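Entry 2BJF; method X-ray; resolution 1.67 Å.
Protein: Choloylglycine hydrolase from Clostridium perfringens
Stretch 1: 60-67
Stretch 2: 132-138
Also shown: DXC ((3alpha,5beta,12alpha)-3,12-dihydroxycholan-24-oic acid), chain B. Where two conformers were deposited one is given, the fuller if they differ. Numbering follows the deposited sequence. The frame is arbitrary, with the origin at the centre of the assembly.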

# COMPACT_ATOMS: atom_id res chain seq x y z
N ILE A 60 -31.19 -27.19 -6.61
CA ILE A 60 -31.62 -28.58 -6.55
C ILE A 60 -30.88 -29.35 -7.64
O ILE A 60 -31.20 -29.23 -8.83
CB ILE A 60 -33.16 -28.72 -6.66
CG1 ILE A 60 -33.84 -27.89 -5.56
CG2 ILE A 60 -33.57 -30.18 -6.56
CD1 ILE A 60 -35.31 -27.59 -5.82
N PHE A 61 -29.88 -30.11 -7.22
CA PHE A 61 -29.00 -30.83 -8.13
C PHE A 61 -29.28 -32.32 -8.03
O PHE A 61 -29.22 -32.90 -6.94
CB PHE A 61 -27.53 -30.54 -7.80
CG PHE A 61 -26.56 -30.98 -8.86
CD1 PHE A 61 -26.21 -30.12 -9.90
CD2 PHE A 61 -25.98 -32.24 -8.82
CE1 PHE A 61 -25.31 -30.52 -10.88
CE2 PHE A 61 -25.08 -32.65 -9.80
CZ PHE A 61 -24.74 -31.78 -10.83
N ASP A 62 -29.60 -32.93 -9.17
CA ASP A 62 -29.97 -34.35 -9.25
C ASP A 62 -31.09 -34.69 -8.25
O ASP A 62 -31.06 -35.74 -7.59
CB ASP A 62 -28.73 -35.24 -9.03
CG ASP A 62 -28.87 -36.61 -9.68
OD1 ASP A 62 -29.28 -36.68 -10.85
OD2 ASP A 62 -28.55 -37.62 -9.01
N ASP A 63 -32.06 -33.78 -8.14
CA ASP A 63 -33.22 -33.89 -7.23
C ASP A 63 -32.90 -33.64 -5.75
O ASP A 63 -33.76 -33.83 -4.88
CB ASP A 63 -33.96 -35.23 -7.43
CG ASP A 63 -35.47 -35.10 -7.30
OD1 ASP A 63 -35.95 -34.11 -6.71
OD2 ASP A 63 -36.18 -36.00 -7.80
N TYR A 64 -31.67 -33.20 -5.45
CA TYR A 64 -31.25 -32.98 -4.07
C TYR A 64 -30.88 -31.51 -3.79
O TYR A 64 -30.10 -30.92 -4.53
CB TYR A 64 -30.07 -33.89 -3.72
CG TYR A 64 -29.79 -34.00 -2.23
CD1 TYR A 64 -30.53 -34.87 -1.43
CD2 TYR A 64 -28.79 -33.23 -1.63
CE1 TYR A 64 -30.29 -34.97 -0.07
CE2 TYR A 64 -28.54 -33.32 -0.26
CZ TYR A 64 -29.29 -34.20 0.51
OH TYR A 64 -29.06 -34.30 1.86
N PRO A 65 -31.45 -30.94 -2.70
CA PRO A 65 -31.16 -29.54 -2.36
C PRO A 65 -29.80 -29.35 -1.69
O PRO A 65 -29.46 -30.08 -0.76
CB PRO A 65 -32.30 -29.18 -1.40
CG PRO A 65 -32.67 -30.46 -0.75
CD PRO A 65 -32.38 -31.56 -1.74
N THR A 66 -29.04 -28.38 -2.18
CA THR A 66 -27.75 -28.02 -1.58
C THR A 66 -27.64 -26.49 -1.51
O THR A 66 -28.05 -25.79 -2.44
CB THR A 66 -26.56 -28.67 -2.33
OG1 THR A 66 -25.33 -28.35 -1.67
CG2 THR A 66 -26.49 -28.23 -3.80
N PHE A 67 -27.09 -25.99 -0.41
CA PHE A 67 -27.18 -24.56 -0.08
C PHE A 67 -25.86 -23.79 -0.16
O PHE A 67 -24.79 -24.33 0.10
CB PHE A 67 -27.79 -24.37 1.30
CG PHE A 67 -29.26 -24.66 1.35
CD1 PHE A 67 -30.18 -23.62 1.24
CD2 PHE A 67 -29.73 -25.95 1.52
CE1 PHE A 67 -31.55 -23.87 1.28
CE2 PHE A 67 -31.10 -26.22 1.56
CZ PHE A 67 -32.01 -25.18 1.44
N PRO A 132 -19.06 -37.17 -3.66
CA PRO A 132 -19.75 -36.43 -4.72
C PRO A 132 -21.27 -36.43 -4.54
O PRO A 132 -21.85 -37.44 -4.12
CB PRO A 132 -19.36 -37.19 -5.99
CG PRO A 132 -18.95 -38.54 -5.53
CD PRO A 132 -18.33 -38.34 -4.18
N ILE A 133 -21.90 -35.30 -4.86
CA ILE A 133 -23.36 -35.17 -4.81
C ILE A 133 -24.02 -36.07 -5.86
O ILE A 133 -25.11 -36.60 -5.65
CB ILE A 133 -23.80 -33.68 -4.98
CG1 ILE A 133 -25.29 -33.51 -4.65
CG2 ILE A 133 -23.45 -33.15 -6.38
CD1 ILE A 133 -25.73 -32.06 -4.45
N SER A 134 -23.32 -36.24 -6.98
CA SER A 134 -23.74 -37.09 -8.09
C SER A 134 -22.51 -37.40 -8.94
O SER A 134 -21.58 -36.59 -8.99
CB SER A 134 -24.81 -36.38 -8.94
OG SER A 134 -25.39 -37.27 -9.87
N GLU A 135 -22.52 -38.58 -9.56
CA GLU A 135 -21.41 -39.06 -10.40
C GLU A 135 -20.08 -39.10 -9.64
O GLU A 135 -19.99 -39.69 -8.56
CB GLU A 135 -21.30 -38.24 -11.69
CG GLU A 135 -22.59 -38.15 -12.49
CD GLU A 135 -22.37 -37.70 -13.92
OE1 GLU A 135 -21.26 -37.92 -14.45
OE2 GLU A 135 -23.31 -37.14 -14.52
N ASN A 136 -19.04 -38.48 -10.21
CA ASN A 136 -17.73 -38.39 -9.57
C ASN A 136 -17.30 -36.93 -9.43
O ASN A 136 -16.12 -36.63 -9.24
CB ASN A 136 -16.69 -39.20 -10.34
CG ASN A 136 -16.39 -38.61 -11.72
OD1 ASN A 136 -17.20 -37.90 -12.31
ND2 ASN A 136 -15.21 -38.93 -12.25
N ILE A 137 -18.29 -36.03 -9.52
CA ILE A 137 -18.06 -34.59 -9.52
C ILE A 137 -17.41 -34.12 -8.21
O ILE A 137 -17.95 -34.35 -7.13
CB ILE A 137 -19.38 -33.80 -9.75
CG1 ILE A 137 -20.08 -34.27 -11.03
CG2 ILE A 137 -19.09 -32.30 -9.82
CD1 ILE A 137 -21.52 -33.80 -11.16
N PRO A 138 -16.23 -33.47 -8.32
CA PRO A 138 -15.56 -32.89 -7.16
C PRO A 138 -16.43 -31.85 -6.46
O PRO A 138 -17.10 -31.06 -7.12
CB PRO A 138 -14.33 -32.21 -7.78
CG PRO A 138 -14.10 -32.92 -9.06
CD PRO A 138 -15.46 -33.26 -9.56
C1 DXC B . -20.26 -29.12 -8.81
C2 DXC B . -20.43 -29.48 -7.34
C3 DXC B . -21.91 -29.58 -6.91
C4 DXC B . -22.76 -28.36 -7.30
C5 DXC B . -22.54 -28.03 -8.77
C6 DXC B . -21.06 -27.87 -9.16
C7 DXC B . -21.97 -29.90 -5.40
C8 DXC B . -21.68 -28.70 -4.50
C9 DXC B . -22.43 -27.42 -4.89
C10 DXC B . -22.37 -27.15 -6.41
C11 DXC B . -21.82 -26.20 -4.20
C12 DXC B . -22.53 -24.88 -4.49
C13 DXC B . -22.54 -24.61 -6.00
C14 DXC B . -23.08 -25.83 -6.78
C15 DXC B . -21.57 -26.23 -2.69
C16 DXC B . -21.39 -24.75 -2.34
C17 DXC B . -21.65 -23.95 -3.63
C18 DXC B . -24.25 -28.69 -7.13
C19 DXC B . -22.09 -22.50 -3.34
O1 DXC B . -21.24 -24.26 -6.48
O2 DXC B . -18.87 -28.88 -9.08
C20 DXC B . -23.98 -24.89 -3.97
C21 DXC B . -20.98 -21.70 -2.65
C22 DXC B . -19.70 -21.61 -3.49
C23 DXC B . -18.84 -20.42 -3.12
O3 DXC B . -19.29 -19.56 -2.33
O4 DXC B . -17.71 -20.34 -3.63
C24 DXC B . -22.59 -21.72 -4.56
O HOH W 1 -27.57 -37.53 -6.45

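Residues 60-67 form a tight β-hairpin. Strands 60-61 and 64-67 are joined by a type I' turn from Phe 61 to Tyr 64, closed by paired backbone hydrogen bonds: Phe 61 N to Tyr 64 O (2.8 Å) and Tyr 64 N to Phe 61 O (2.9 Å). Asp 62 and Asp 63, at the turn's centre, both have positive phi. Residues 132-138 have no regular secondary structure but bend through a type II' turn from Ser 134 to Ile 137, with a weak hydrogen bond from Ile 137 N to Ser 134 O (3.4 Å). The backbones stay well apart, the CA atoms of Asp 62 and Ser 134 lying 6.9 Å from each other, so side chains make the contact, which buries 276 Å² in all.

Ile 133 contributes most of any residue to this area. Its CB points toward the hairpin, and its branched side chain reaches several residues: CG2 packs 3.6 Å from Phe 61 CD2, while CD1 lies 4.0 Å from Thr 66 CG2 and 4.3 Å from Tyr 64 CD2. Phe 61, in the t rotamer, extends its flat ring along the second stretch. Ser 134 CB meets the ring edge, 3.8 Å from CE2, and Ile 137 CD1 approaches CZ at 3.8 Å. The small serine side chain fits beside the aromatic ring and still presents a hydroxyl to the turn.

That hydroxyl makes the one direct hydrogen bond between the stretches, a weak one from Ser 134 OG to Asp 62 OD2 (3.3 Å). A water lies within hydrogen-bonding distance of both stretches, its O 2.7 Å from Asp 62 OD2 and 2.7 Å from Ile 133 O, and so bridges them beside the direct contact.

The bile acid extends the apolar cluster: DXC C18 lies 3.7 Å from Phe 61 CD1, and DXC C7 lies 3.7 Å from Ile 133 CG2.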